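VC0179-like protein (Escherichia coli, PDB 4XJ6) probably synthesises cyclic GMP-AMP from nucleoside triphosphates, as a magnesium-dependent bacterial homologue of cyclic GMP-AMP synthase. Local coordinates at residues A[2-6]-A[376-382]. Coordinates in Å, arbitrary orientation, origin at the centre of the assembly. Numbering follows the deposited sequence.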
loop_
_atom_site.group_PDB
_atom_site.type_symbol
_atom_site.label_atom_id
_atom_site.label_comp_id
_atom_site.label_asym_id
_atom_site.label_seq_id
_atom_site.Cartn_x
_atom_site.Cartn_y
_atom_site.Cartn_z
ATOM N N PRO A 2 -9.424 9.794 -36.729
ATOM C CA PRO A 2 -8.596 9.328 -35.612
ATOM C C PRO A 2 -9.187 8.094 -34.934
ATOM O O PRO A 2 -10.362 7.776 -35.131
ATOM C CB PRO A 2 -8.586 10.522 -34.658
ATOM C CG PRO A 2 -9.826 11.287 -34.988
ATOM C CD PRO A 2 -10.019 11.116 -36.466
ATOM N N TRP A 3 -8.373 7.402 -34.145
ATOM C CA TRP A 3 -8.802 6.156 -33.520
ATOM C C TRP A 3 -9.431 6.366 -32.148
ATOM O O TRP A 3 -8.974 7.190 -31.359
ATOM C CB TRP A 3 -7.625 5.190 -33.389
ATOM C CG TRP A 3 -7.020 4.786 -34.697
ATOM C CD1 TRP A 3 -5.804 5.159 -35.185
ATOM C CD2 TRP A 3 -7.603 3.927 -35.684
ATOM N NE1 TRP A 3 -5.592 4.589 -36.412
ATOM C CE2 TRP A 3 -6.681 3.829 -36.743
ATOM C CE3 TRP A 3 -8.815 3.236 -35.775
ATOM C CZ2 TRP A 3 -6.930 3.063 -37.880
ATOM C CZ3 TRP A 3 -9.064 2.477 -36.906
ATOM C CH2 TRP A 3 -8.125 2.396 -37.944
ATOM N N ASP A 4 -10.485 5.603 -31.877
ATOM C CA ASP A 4 -11.110 5.580 -30.561
ATOM C C ASP A 4 -10.543 4.407 -29.766
ATOM O O ASP A 4 -10.334 3.325 -30.312
ATOM C CB ASP A 4 -12.634 5.478 -30.689
ATOM C CG ASP A 4 -13.337 5.399 -29.344
ATOM O OD1 ASP A 4 -12.754 5.830 -28.327
ATOM O OD2 ASP A 4 -14.483 4.910 -29.308
ATOM N N PHE A 5 -10.283 4.631 -28.481
ATOM C CA PHE A 5 -9.643 3.616 -27.648
ATOM C C PHE A 5 -10.527 3.144 -26.495
ATOM O O PHE A 5 -10.046 2.485 -25.574
ATOM C CB PHE A 5 -8.313 4.148 -27.096
ATOM C CG PHE A 5 -7.214 4.217 -28.119
ATOM C CD1 PHE A 5 -6.471 3.090 -28.427
ATOM C CD2 PHE A 5 -6.920 5.406 -28.767
ATOM C CE1 PHE A 5 -5.459 3.145 -29.366
ATOM C CE2 PHE A 5 -5.907 5.466 -29.708
ATOM C CZ PHE A 5 -5.176 4.332 -30.006
ATOM N N ASN A 6 -11.816 3.471 -26.549
ATOM C CA ASN A 6 -12.749 3.107 -25.484
ATOM C C ASN A 6 -12.832 1.601 -25.236
ATOM O O ASN A 6 -12.957 1.157 -24.092
ATOM C CB ASN A 6 -14.141 3.654 -25.795
ATOM C CG ASN A 6 -14.255 5.142 -25.525
ATOM O OD1 ASN A 6 -13.573 5.680 -24.654
ATOM N ND2 ASN A 6 -15.124 5.815 -26.272
ATOM N N ALA A 376 -0.817 7.695 -31.021
ATOM C CA ALA A 376 -1.613 6.485 -31.174
ATOM C C ALA A 376 -2.927 6.803 -31.877
ATOM O O ALA A 376 -3.317 6.127 -32.830
ATOM C CB ALA A 376 -1.877 5.847 -29.818
ATOM N N GLU A 377 -3.599 7.840 -31.388
ATOM C CA GLU A 377 -4.854 8.320 -31.948
ATOM C C GLU A 377 -4.737 8.657 -33.434
ATOM O O GLU A 377 -5.673 8.450 -34.208
ATOM C CB GLU A 377 -5.318 9.544 -31.153
ATOM C CG GLU A 377 -6.444 10.331 -31.783
ATOM C CD GLU A 377 -6.894 11.483 -30.910
ATOM O OE1 GLU A 377 -7.175 11.255 -29.713
ATOM O OE2 GLU A 377 -6.961 12.621 -31.419
ATOM N N GLN A 378 -3.571 9.159 -33.828
ATOM C CA GLN A 378 -3.357 9.617 -35.195
ATOM C C GLN A 378 -2.477 8.665 -36.003
ATOM O O GLN A 378 -2.037 9.003 -37.102
ATOM C CB GLN A 378 -2.747 11.019 -35.183
ATOM C CG GLN A 378 -3.707 12.094 -34.697
ATOM C CD GLN A 378 -2.995 13.351 -34.245
ATOM O OE1 GLN A 378 -2.228 13.332 -33.283
ATOM N NE2 GLN A 378 -3.245 14.455 -34.938
ATOM N N SER A 379 -2.222 7.480 -35.455
ATOM C CA SER A 379 -1.501 6.442 -36.184
ATOM C C SER A 379 -2.271 6.055 -37.440
ATOM O O SER A 379 -3.498 5.964 -37.423
ATOM C CB SER A 379 -1.273 5.211 -35.307
ATOM O OG SER A 379 -0.421 5.509 -34.216
ATOM N N GLU A 380 -1.546 5.825 -38.528
ATOM C CA GLU A 380 -2.171 5.552 -39.816
ATOM C C GLU A 380 -2.831 4.176 -39.855
ATOM O O GLU A 380 -3.892 4.010 -40.454
ATOM C CB GLU A 380 -1.140 5.677 -40.939
ATOM C CG GLU A 380 -1.584 6.568 -42.086
ATOM C CD GLU A 380 -0.418 7.273 -42.750
ATOM O OE1 GLU A 380 0.307 6.622 -43.530
ATOM O OE2 GLU A 380 -0.220 8.478 -42.482
ATOM N N SER A 381 -2.202 3.194 -39.217
ATOM C CA SER A 381 -2.755 1.843 -39.188
ATOM C C SER A 381 -3.231 1.470 -37.789
ATOM O O SER A 381 -2.846 2.092 -36.800
ATOM C CB SER A 381 -1.725 0.822 -39.678
ATOM O OG SER A 381 -1.048 0.217 -38.592
ATOM N N ARG A 382 -4.066 0.440 -37.725
ATOM C CA ARG A 382 -4.661 -0.012 -36.474
ATOM C C ARG A 382 -3.652 -0.726 -35.579
ATOM O O ARG A 382 -3.663 -0.553 -34.358
ATOM C CB ARG A 382 -5.848 -0.927 -36.772
ATOM C CG ARG A 382 -6.503 -1.541 -35.555
ATOM C CD ARG A 382 -8.011 -1.615 -35.734
ATOM N NE ARG A 382 -8.405 -1.754 -37.133
ATOM C CZ ARG A 382 -9.661 -1.911 -37.543
ATOM N NH1 ARG A 382 -10.652 -1.956 -36.659
ATOM N NH2 ARG A 382 -9.929 -2.028 -38.838
#
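The indole of Trp-3 sits edge-on in the bend 379-381 that links helix 357-377 to helix 382-393, with Arg-382 CB over one ring face and the carbonyls of Ala-376, Ser-379 and Glu-380 near the ring plane at its edge. Its NE1 donates a short hydrogen bond to Ser-379 O (2.7 Å), while the backbone Trp-3 N donates to Glu-377 O (2.9 Å), a last-turn carbonyl without its i+4 amide, since the chain leaves helical geometry at Gln-378. Pro-2 CB packs against the aliphatic part of Glu-377, 3.6 Å from its CG; the carboxylate itself turns to Lys-323 in a salt bridge. Further along, Phe-5 is buried, its CZ 3.6 Å from Ala-376 CB, and it also touches Ile-389. At the second helix, Ser-381 is the N-cap, its OG bonded to the backbone of Glu-384. Strand 3-4 pairs antiparallel with strand 404-405, so the contact joins both chain termini to the junction of helices 357-377 and 382-393 in the C-terminal domain, far from the nucleotide pocket. Both hydrogen bonds end on main-chain carbonyls, and the donor from Trp-3 N is itself backbone; the indole NH is thus the one polar side-chain group whose identity these two bonds require.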